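Local coordinates for protein ribonuclease H (Uncultured organism, PDB 4IBN) that probably cleaves the RNA strand of RNA-DNA hybrids endonucleolytically, leaving 5'-phosphomonoester ends, with magnesium as its cofactor, at residues 15-20 with 87-92; 141-146 with 206-211; 155-160 with 181-186. All blocks are in the same frame, centred on the assembly; numbering follows the deposited sequence.

Contacts 1 and 2 lie on the central sheet; contact 3 joins two helices beside it. Contact 1 pairs strands 16-25 and 90-95 in the sheet's parallel half, and contact 2 lays a loop after helix 187-192 against an edge strand, 140-145. Their centres are about 11 Å apart, and they meet because strands 90-95 and 140-145 are neighbours, with Val91 O and Glu142 N 3.0 Å apart. Contact 3, between helices 153-168 and 180-184, is centred about 21 Å from contact 1 and 24 Å from contact 2. Contact 1 closes before either begins, whereas contact 3 falls between the two segments of contact 2. The C-terminal region thus packs on the RNase H fold at two places.

Contact 1: 15-20 with 87-92; sequences PLVAVY and TRFRVV
Pro15 and Phe89 open the parallel pairing of strands 16-25 and 90-95, which joins the first strand of the RNase H fold to its neighbour in the central sheet. Pro15 CG sits over one face of the Phe89 ring, 3.9 Å from the centroid and 16° off the normal, a CH-pi contact. Val17 CG1 meets the same ring at its edge, 4.0 Å from CE1. Beyond the proline, Val17 and Val91 lie side by side on one face of the sheet, and Val19 CG2 touches Val91 CG1. Four backbone bonds set the register: Arg90 N to Pro15 O, Val17 N to Arg90 O, Val92 N to Val17 O, and Val19 N to Val92 O, the last 2.8 Å long with an N-H...O angle of 179°. Thr87 reaches Pro15 tip to tip, its OG1 3.6 Å from Pro15 CD and also donating to the carbonyl oxygen of Arg88. An alanine at Thr87 would probably leave that carbonyl without this donor and open a small gap beside the proline ring. Farther out, Ile82 of helix 67-82 packs on Phe89 and Val91, while Val42 and Tyr44 of strand 34-45 touch Val17. Arg90 NH2 is hydrogen-bonded to Thr14 O.

Contact 2: 141-146 with 206-211; sequences VEWRWV and RPSPAL
Glu142 and Arg206 meet where an edge strand of the sheet, 140-145, receives the loop that follows helix 187-192. Glu142 CB lies 3.4 Å from Arg206 O, and CG, anti to the backbone N (chi1 171°), approaches the same oxygen equally closely. CD, next along the extended chain, is 3.6 Å from Arg206 O. At the tip, OE1 accepts a hydrogen bond from Arg206 N at 2.9 Å. This donor stands above the carboxylate plane, 52° out of it. Arg144, two residues along the same strand, donates its NE to Glu142 OE2, a salt bridge of 3.0 Å; Glu142 OE2 lies close to the guanidinium plane. One carboxylate therefore grips both a loop amide and a strand arginine.

Further along the loop, Ser208 N donates to Val141 O at 2.8 Å, and Ser208 OG lies at the edge of the Trp143 indole, 3.5 Å from CD1. Three waters extend the join: one links Val141 N to Ser208 O, another Trp143 NE1 to Pro209 O, and a third Trp143 N to Ser208 OG. Helices 98-113 and 126-136 pack on Trp143 through Met104 and Val136. With two direct bonds and three water bridges, the attachment is chiefly polar, so the loop satisfies the edge strand's backbone partly through solvent.

Contact 3: 155-160 with 181-186; sequences NEYANH and EEWAAR
Tyr157 and Trp183 carry the aromatic part of the contact, with His160 as the third member of the cluster. The edge of the tyrosine ring points toward the indole face, with its centroid 5.1 Å from that of the five-membered ring and the planes at 61°, an edge-to-face pair. Its leading atom is CD2, 3.5 Å from Trp183 CG, which is placed against it by being anti to the tryptophan backbone N. His160 meets the indole differently: Trp183 CD1 stands 3.8 Å above the imidazole plane, over its centre, in an oblique pair with the planes inclined at 37°.

Aliphatic contact adds to this. On the indole face that receives the tyrosine edge, Tyr157 CB lies over the six-membered ring, 3.9 Å from its centroid and 13° off the normal, a CH-pi contact. Glu156 CB instead approaches the rim of the indole, 4.2 Å from Trp183 CH2. The side chains of Tyr157 and Trp183 slide past each other in opposite directions. The geometry joins helix 153-168 of the RNase H fold to the short helix 180-184, which comes soon after the sheet's small edge strand 176-177. Met194 touches both Glu156 and Trp183 from a loop.

Polar groups lie around these rings, although no hydrogen bond crosses between the two segments. The phenol OH of Tyr157 is hydrogen-bonded to Asp57 on strand 53-62, which ties the far end of the ring to the sheet, and Glu156 OE2 is held by the backbone N of Gly151. Arg186, at the N-cap position before helix 187-192, brings NH1 to 3.9 Å from His160 CE1, its guanidinium plane steeply inclined to the imidazole.

Contact 1: 15-20 with 87-92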
loop_
_atom_site.group_PDB
_atom_site.type_symbol
_atom_site.label_atom_id
_atom_site.label_comp_id
_atom_site.label_asym_id
_atom_site.label_seq_id
_atom_site.Cartn_x
_atom_site.Cartn_y
_atom_site.Cartn_z
ATOM N N PRO A 15 -15.815 1.840 -8.287
ATOM C CA PRO A 15 -15.855 1.574 -6.861
ATOM C C PRO A 15 -14.933 2.483 -6.069
ATOM O O PRO A 15 -14.031 2.976 -6.600
ATOM C CB PRO A 15 -15.381 0.110 -6.755
ATOM C CG PRO A 15 -15.351 -0.400 -8.078
ATOM C CD PRO A 15 -15.149 0.761 -8.994
ATOM N N LEU A 16 -15.204 2.650 -4.792
ATOM C CA LEU A 16 -14.332 3.351 -3.869
ATOM C C LEU A 16 -13.898 2.401 -2.764
ATOM O O LEU A 16 -14.705 1.789 -2.163
ATOM C CB LEU A 16 -15.063 4.495 -3.222
ATOM C CG LEU A 16 -14.371 5.254 -2.086
ATOM C CD1 LEU A 16 -13.179 5.986 -2.564
ATOM C CD2 LEU A 16 -15.325 6.264 -1.471
ATOM N N VAL A 17 -12.601 2.309 -2.532
ATOM C CA VAL A 17 -12.069 1.538 -1.436
ATOM C C VAL A 17 -11.070 2.324 -0.626
ATOM O O VAL A 17 -10.531 3.261 -1.102
ATOM C CB VAL A 17 -11.370 0.271 -1.906
ATOM C CG1 VAL A 17 -12.331 -0.718 -2.515
ATOM C CG2 VAL A 17 -10.286 0.548 -2.851
ATOM N N ALA A 18 -10.866 1.894 0.612
ATOM C CA ALA A 18 -9.839 2.462 1.435
ATOM C C ALA A 18 -8.841 1.389 1.732
ATOM O O ALA A 18 -9.192 0.369 2.177
ATOM C CB ALA A 18 -10.409 3.022 2.714
ATOM N N VAL A 19 -7.582 1.693 1.457
ATOM C CA VAL A 19 -6.504 0.758 1.559
ATOM C C VAL A 19 -5.515 1.222 2.618
ATOM O O VAL A 19 -5.264 2.356 2.698
ATOM C CB VAL A 19 -5.796 0.689 0.223
ATOM C CG1 VAL A 19 -4.532 -0.051 0.342
ATOM C CG2 VAL A 19 -6.711 0.063 -0.789
ATOM N N TYR A 20 -5.068 0.294 3.452
ATOM C CA TYR A 20 -4.151 0.594 4.517
ATOM C C TYR A 20 -2.986 -0.349 4.384
ATOM O O TYR A 20 -3.164 -1.497 4.488
ATOM C CB TYR A 20 -4.809 0.412 5.904
ATOM C CG TYR A 20 -5.997 1.307 6.099
ATOM C CD1 TYR A 20 -5.848 2.537 6.615
ATOM C CD2 TYR A 20 -7.255 0.906 5.728
ATOM C CE1 TYR A 20 -6.901 3.356 6.757
ATOM C CE2 TYR A 20 -8.299 1.710 5.881
ATOM C CZ TYR A 20 -8.117 2.955 6.389
ATOM O OH TYR A 20 -9.132 3.833 6.565
ATOM N N THR A 87 -12.542 -3.007 -13.707
ATOM C CA THR A 87 -12.857 -1.618 -13.554
ATOM C C THR A 87 -11.690 -0.865 -12.925
ATOM O O THR A 87 -10.944 -1.430 -12.204
ATOM C CB THR A 87 -14.119 -1.449 -12.651
ATOM O OG1 THR A 87 -14.443 -0.082 -12.461
ATOM C CG2 THR A 87 -13.941 -2.104 -11.323
ATOM N N ARG A 88 -11.593 0.417 -13.220
ATOM C CA ARG A 88 -10.769 1.303 -12.444
ATOM C C ARG A 88 -11.427 1.541 -11.113
ATOM O O ARG A 88 -12.568 1.370 -10.985
ATOM C CB ARG A 88 -10.524 2.609 -13.162
ATOM C CG ARG A 88 -9.695 2.476 -14.401
ATOM C CD ARG A 88 -9.739 3.766 -15.217
ATOM N NE ARG A 88 -11.027 4.020 -15.856
ATOM C CZ ARG A 88 -11.902 4.984 -15.526
ATOM N NH1 ARG A 88 -11.679 5.834 -14.529
ATOM N NH2 ARG A 88 -13.027 5.105 -16.218
ATOM N N PHE A 89 -10.640 1.936 -10.127
ATOM C CA PHE A 89 -11.110 2.162 -8.801
ATOM C C PHE A 89 -10.728 3.561 -8.343
ATOM O O PHE A 89 -9.784 4.103 -8.794
ATOM C CB PHE A 89 -10.430 1.205 -7.812
ATOM C CG PHE A 89 -11.056 -0.145 -7.684
ATOM C CD1 PHE A 89 -11.685 -0.505 -6.549
ATOM C CD2 PHE A 89 -10.952 -1.067 -8.663
ATOM C CE1 PHE A 89 -12.207 -1.725 -6.411
ATOM C CE2 PHE A 89 -11.494 -2.271 -8.511
ATOM C CZ PHE A 89 -12.112 -2.599 -7.402
ATOM N N ARG A 90 -11.475 4.099 -7.401
ATOM C CA ARG A 90 -11.038 5.217 -6.609
ATOM C C ARG A 90 -10.495 4.654 -5.275
ATOM O O ARG A 90 -11.100 3.860 -4.706
ATOM C CB ARG A 90 -12.184 6.162 -6.351
ATOM C CG ARG A 90 -12.581 6.903 -7.542
ATOM C CD ARG A 90 -13.854 7.726 -7.307
ATOM N NE ARG A 90 -15.004 6.873 -7.434
ATOM C CZ ARG A 90 -16.181 7.152 -6.948
ATOM N NH1 ARG A 90 -16.378 8.262 -6.321
ATOM N NH2 ARG A 90 -17.163 6.300 -7.091
ATOM N N VAL A 91 -9.323 5.085 -4.855
ATOM C CA VAL A 91 -8.655 4.513 -3.718
ATOM C C VAL A 91 -8.146 5.592 -2.804
ATOM O O VAL A 91 -7.507 6.459 -3.218
ATOM C CB VAL A 91 -7.454 3.652 -4.158
ATOM C CG1 VAL A 91 -6.759 3.037 -2.996
ATOM C CG2 VAL A 91 -7.894 2.618 -5.164
ATOM N N VAL A 92 -8.401 5.445 -1.526
ATOM C CA VAL A 92 -7.707 6.226 -0.550
ATOM C C VAL A 92 -6.648 5.310 0.015
ATOM O O VAL A 92 -6.999 4.334 0.577
ATOM C CB VAL A 92 -8.636 6.647 0.583
ATOM C CG1 VAL A 92 -7.876 7.431 1.592
ATOM C CG2 VAL A 92 -9.753 7.457 0.057
#

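Contact 2: 141-146 with 206-211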
loop_
_atom_site.group_PDB
_atom_site.type_symbol
_atom_site.label_atom_id
_atom_site.label_comp_id
_atom_site.label_asym_id
_atom_site.label_seq_id
_atom_site.Cartn_x
_atom_site.Cartn_y
_atom_site.Cartn_z
ATOM N N VAL A 141 -6.165 7.935 -7.028
ATOM C CA VAL A 141 -5.646 7.688 -5.708
ATOM C C VAL A 141 -5.419 8.946 -4.903
ATOM O O VAL A 141 -4.905 9.881 -5.393
ATOM C CB VAL A 141 -4.357 6.885 -5.760
ATOM C CG1 VAL A 141 -3.970 6.403 -4.366
ATOM C CG2 VAL A 141 -4.491 5.709 -6.675
ATOM N N GLU A 142 -5.874 8.915 -3.662
ATOM C CA GLU A 142 -5.543 9.936 -2.714
ATOM C C GLU A 142 -4.550 9.299 -1.790
ATOM O O GLU A 142 -4.853 8.351 -1.178
ATOM C CB GLU A 142 -6.765 10.405 -1.924
ATOM C CG GLU A 142 -6.411 11.317 -0.786
ATOM C CD GLU A 142 -7.572 11.888 -0.017
ATOM O OE1 GLU A 142 -8.704 11.710 -0.396
ATOM O OE2 GLU A 142 -7.303 12.544 0.972
ATOM N N TRP A 143 -3.364 9.855 -1.742
ATOM C CA TRP A 143 -2.293 9.299 -0.950
ATOM C C TRP A 143 -2.256 9.955 0.427
ATOM O O TRP A 143 -2.225 11.141 0.488
ATOM C CB TRP A 143 -0.941 9.502 -1.685
ATOM C CG TRP A 143 -0.888 8.906 -3.066
ATOM C CD1 TRP A 143 -1.051 9.539 -4.223
ATOM C CD2 TRP A 143 -0.639 7.550 -3.395
ATOM N NE1 TRP A 143 -0.957 8.679 -5.269
ATOM C CE2 TRP A 143 -0.695 7.440 -4.771
ATOM C CE3 TRP A 143 -0.373 6.426 -2.657
ATOM C CZ2 TRP A 143 -0.522 6.243 -5.410
ATOM C CZ3 TRP A 143 -0.180 5.262 -3.285
ATOM C CH2 TRP A 143 -0.264 5.160 -4.638
ATOM N N ARG A 144 -2.284 9.181 1.505
ATOM C CA ARG A 144 -2.314 9.720 2.851
ATOM C C ARG A 144 -1.249 9.083 3.718
ATOM O O ARG A 144 -1.066 7.935 3.611
ATOM C CB ARG A 144 -3.654 9.414 3.519
ATOM C CG ARG A 144 -4.845 10.105 2.908
ATOM C CD ARG A 144 -6.033 10.041 3.796
ATOM N NE ARG A 144 -7.238 10.586 3.213
ATOM C CZ ARG A 144 -8.447 10.341 3.668
ATOM N NH1 ARG A 144 -8.614 9.577 4.703
ATOM N NH2 ARG A 144 -9.487 10.844 3.072
ATOM N N TRP A 145 -0.584 9.878 4.561
ATOM C CA TRP A 145 0.402 9.394 5.515
ATOM C C TRP A 145 -0.152 9.439 6.936
ATOM O O TRP A 145 -0.844 10.338 7.296
ATOM C CB TRP A 145 1.665 10.259 5.463
ATOM C CG TRP A 145 2.685 9.909 6.448
ATOM C CD1 TRP A 145 3.425 8.836 6.437
ATOM C CD2 TRP A 145 3.074 10.648 7.580
ATOM N NE1 TRP A 145 4.258 8.808 7.472
ATOM C CE2 TRP A 145 4.059 9.920 8.214
ATOM C CE3 TRP A 145 2.669 11.837 8.136
ATOM C CZ2 TRP A 145 4.653 10.338 9.367
ATOM C CZ3 TRP A 145 3.267 12.253 9.276
ATOM C CH2 TRP A 145 4.239 11.499 9.878
ATOM N N VAL A 146 0.183 8.421 7.711
ATOM C CA VAL A 146 -0.013 8.433 9.146
ATOM C C VAL A 146 1.222 7.900 9.813
ATOM O O VAL A 146 1.926 7.158 9.235
ATOM C CB VAL A 146 -1.177 7.514 9.582
ATOM C CG1 VAL A 146 -2.512 8.109 9.173
ATOM C CG2 VAL A 146 -1.001 6.170 9.048
ATOM N N ARG A 206 -10.134 13.181 -2.388
ATOM C CA ARG A 206 -9.344 14.170 -3.067
ATOM C C ARG A 206 -8.151 13.524 -3.770
ATOM O O ARG A 206 -7.105 13.494 -3.236
ATOM C CB ARG A 206 -8.846 15.197 -2.049
ATOM C CG ARG A 206 -9.930 16.172 -1.561
ATOM C CD ARG A 206 -10.812 16.608 -2.715
ATOM N NE ARG A 206 -11.789 17.640 -2.372
ATOM C CZ ARG A 206 -13.105 17.439 -2.296
ATOM N NH1 ARG A 206 -13.611 16.244 -2.529
ATOM N NH2 ARG A 206 -13.922 18.438 -1.972
ATOM N N PRO A 207 -8.335 12.994 -4.946
ATOM C CA PRO A 207 -7.248 12.279 -5.589
ATOM C C PRO A 207 -6.134 13.162 -6.072
ATOM O O PRO A 207 -6.363 14.272 -6.465
ATOM C CB PRO A 207 -7.899 11.636 -6.788
ATOM C CG PRO A 207 -8.966 12.492 -7.096
ATOM C CD PRO A 207 -9.513 12.982 -5.807
ATOM N N SER A 208 -4.948 12.595 -6.077
ATOM C CA SER A 208 -3.771 13.216 -6.640
ATOM C C SER A 208 -3.849 13.189 -8.118
ATOM O O SER A 208 -4.590 12.475 -8.668
ATOM C CB SER A 208 -2.535 12.452 -6.250
ATOM O OG SER A 208 -2.138 12.781 -4.984
ATOM N N PRO A 209 -3.007 13.964 -8.764
ATOM C CA PRO A 209 -2.959 13.915 -10.199
ATOM C C PRO A 209 -2.403 12.614 -10.679
ATOM O O PRO A 209 -1.710 11.961 -10.013
ATOM C CB PRO A 209 -1.980 15.036 -10.558
ATOM C CG PRO A 209 -1.341 15.388 -9.374
ATOM C CD PRO A 209 -2.223 15.084 -8.259
ATOM N N ALA A 210 -2.746 12.328 -11.887
ATOM C CA ALA A 210 -2.318 11.153 -12.566
ATOM C C ALA A 210 -0.790 11.103 -12.697
ATOM O O ALA A 210 -0.133 12.101 -12.687
ATOM C CB ALA A 210 -2.919 11.140 -13.861
ATOM N N LEU A 211 -0.256 9.909 -12.650
ATOM C CA LEU A 211 1.160 9.717 -12.666
ATOM C C LEU A 211 1.676 9.773 -14.087
ATOM O O LEU A 211 0.955 9.504 -15.011
ATOM C CB LEU A 211 1.536 8.406 -11.993
ATOM C CG LEU A 211 1.044 8.207 -10.575
ATOM C CD1 LEU A 211 1.234 6.850 -10.071
ATOM C CD2 LEU A 211 1.638 9.175 -9.660
HETATM O O HOH W 1 -4.743 9.713 -8.893
HETATM O O HOH W 2 -1.665 9.350 -8.038
HETATM O O HOH W 3 -3.464 12.630 -2.713
#

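Contact 3: 155-160 with 181-186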
loop_
_atom_site.group_PDB
_atom_site.type_symbol
_atom_site.label_atom_id
_atom_site.label_comp_id
_atom_site.label_asym_id
_atom_site.label_seq_id
_atom_site.Cartn_x
_atom_site.Cartn_y
_atom_site.Cartn_z
ATOM N N ASN A 155 -3.834 0.661 10.368
ATOM C CA ASN A 155 -2.416 0.695 10.104
ATOM C C ASN A 155 -1.680 -0.338 10.927
ATOM O O ASN A 155 -0.834 -0.971 10.437
ATOM C CB ASN A 155 -1.820 2.055 10.359
ATOM C CG ASN A 155 -0.312 2.034 10.375
ATOM O OD1 ASN A 155 0.292 2.098 9.350
ATOM N ND2 ASN A 155 0.267 1.942 11.540
ATOM N N GLU A 156 -2.043 -0.466 12.179
ATOM C CA GLU A 156 -1.440 -1.454 13.032
ATOM C C GLU A 156 -1.754 -2.857 12.599
ATOM O O GLU A 156 -0.960 -3.699 12.795
ATOM C CB GLU A 156 -1.661 -1.202 14.532
ATOM C CG GLU A 156 -1.252 0.180 14.989
ATOM C CD GLU A 156 -0.503 0.245 16.324
ATOM O OE1 GLU A 156 0.009 -0.771 16.753
ATOM O OE2 GLU A 156 -0.478 1.288 16.976
ATOM N N TYR A 157 -2.942 -3.081 12.063
ATOM C CA TYR A 157 -3.255 -4.392 11.527
ATOM C C TYR A 157 -2.365 -4.697 10.335
ATOM O O TYR A 157 -1.851 -5.759 10.174
ATOM C CB TYR A 157 -4.730 -4.535 11.149
ATOM C CG TYR A 157 -5.037 -5.883 10.564
ATOM C CD1 TYR A 157 -5.349 -6.043 9.249
ATOM C CD2 TYR A 157 -4.954 -7.001 11.328
ATOM C CE1 TYR A 157 -5.572 -7.269 8.718
ATOM C CE2 TYR A 157 -5.177 -8.216 10.817
ATOM C CZ TYR A 157 -5.496 -8.364 9.512
ATOM O OH TYR A 157 -5.740 -9.570 8.973
ATOM N N ALA A 158 -2.209 -3.696 9.491
ATOM C CA ALA A 158 -1.426 -3.893 8.292
ATOM C C ALA A 158 -0.008 -4.230 8.658
ATOM O O ALA A 158 0.600 -4.997 8.014
ATOM C CB ALA A 158 -1.463 -2.678 7.399
ATOM N N ASN A 159 0.485 -3.603 9.695
ATOM C CA ASN A 159 1.817 -3.929 10.172
ATOM C C ASN A 159 1.886 -5.353 10.667
ATOM O O ASN A 159 2.823 -6.074 10.424
ATOM C CB ASN A 159 2.260 -2.986 11.282
ATOM C CG ASN A 159 3.656 -3.261 11.764
ATOM O OD1 ASN A 159 4.588 -2.952 11.119
ATOM N ND2 ASN A 159 3.763 -3.804 12.900
ATOM N N HIS A 160 0.830 -5.744 11.350
ATOM C CA HIS A 160 0.762 -7.101 11.829
ATOM C C HIS A 160 0.818 -8.050 10.637
ATOM O O HIS A 160 1.418 -9.072 10.703
ATOM C CB HIS A 160 -0.528 -7.334 12.597
ATOM C CG HIS A 160 -1.006 -8.738 12.575
ATOM N ND1 HIS A 160 -0.560 -9.679 13.457
ATOM C CD2 HIS A 160 -1.914 -9.353 11.803
ATOM C CE1 HIS A 160 -1.143 -10.823 13.202
ATOM N NE2 HIS A 160 -1.986 -10.646 12.217
ATOM N N GLU A 181 -11.047 -8.596 11.835
ATOM C CA GLU A 181 -11.980 -8.640 12.924
ATOM C C GLU A 181 -11.509 -9.509 14.072
ATOM O O GLU A 181 -11.734 -9.213 15.178
ATOM C CB GLU A 181 -13.346 -9.054 12.408
ATOM C CG GLU A 181 -14.022 -7.924 11.640
ATOM C CD GLU A 181 -13.564 -7.799 10.175
ATOM O OE1 GLU A 181 -12.787 -8.629 9.705
ATOM O OE2 GLU A 181 -14.036 -6.883 9.503
ATOM N N GLU A 182 -10.917 -10.622 13.751
ATOM C CA GLU A 182 -10.376 -11.488 14.767
ATOM C C GLU A 182 -9.200 -10.811 15.484
ATOM O O GLU A 182 -9.099 -10.846 16.656
ATOM C CB GLU A 182 -10.013 -12.847 14.184
ATOM C CG GLU A 182 -11.193 -13.653 13.629
ATOM C CD GLU A 182 -12.116 -14.299 14.702
ATOM O OE1 GLU A 182 -11.893 -14.202 15.920
ATOM O OE2 GLU A 182 -13.096 -14.939 14.321
ATOM N N TRP A 183 -8.343 -10.145 14.739
ATOM C CA TRP A 183 -7.225 -9.439 15.331
ATOM C C TRP A 183 -7.717 -8.341 16.295
ATOM O O TRP A 183 -7.166 -8.102 17.306
ATOM C CB TRP A 183 -6.348 -8.804 14.222
ATOM C CG TRP A 183 -5.237 -7.905 14.677
ATOM C CD1 TRP A 183 -3.989 -8.259 14.996
ATOM C CD2 TRP A 183 -5.291 -6.495 14.810
ATOM N NE1 TRP A 183 -3.263 -7.190 15.358
ATOM C CE2 TRP A 183 -4.046 -6.077 15.235
ATOM C CE3 TRP A 183 -6.269 -5.541 14.585
ATOM C CZ2 TRP A 183 -3.772 -4.767 15.457
ATOM C CZ3 TRP A 183 -5.995 -4.277 14.828
ATOM C CH2 TRP A 183 -4.756 -3.877 15.233
ATOM N N ALA A 184 -8.758 -7.662 15.885
ATOM C CA ALA A 184 -9.284 -6.531 16.627
ATOM C C ALA A 184 -9.772 -6.946 17.987
ATOM O O ALA A 184 -9.790 -6.190 18.889
ATOM C CB ALA A 184 -10.375 -5.856 15.884
ATOM N N ALA A 185 -10.199 -8.171 18.072
ATOM C CA ALA A 185 -10.735 -8.698 19.306
ATOM C C ALA A 185 -9.707 -9.327 20.243
ATOM O O ALA A 185 -10.050 -9.754 21.299
ATOM C CB ALA A 185 -11.794 -9.671 19.004
ATOM N N ARG A 186 -8.467 -9.405 19.826
ATOM C CA ARG A 186 -7.443 -9.965 20.664
ATOM C C ARG A 186 -7.215 -9.102 21.871
ATOM O O ARG A 186 -7.354 -7.934 21.808
ATOM C CB ARG A 186 -6.127 -10.109 19.926
ATOM C CG ARG A 186 -6.058 -11.207 18.938
ATOM C CD ARG A 186 -4.807 -11.131 18.047
ATOM N NE ARG A 186 -3.588 -10.807 18.758
ATOM C CZ ARG A 186 -2.417 -10.640 18.182
ATOM N NH1 ARG A 186 -2.302 -10.776 16.885
ATOM N NH2 ARG A 186 -1.353 -10.376 18.901
#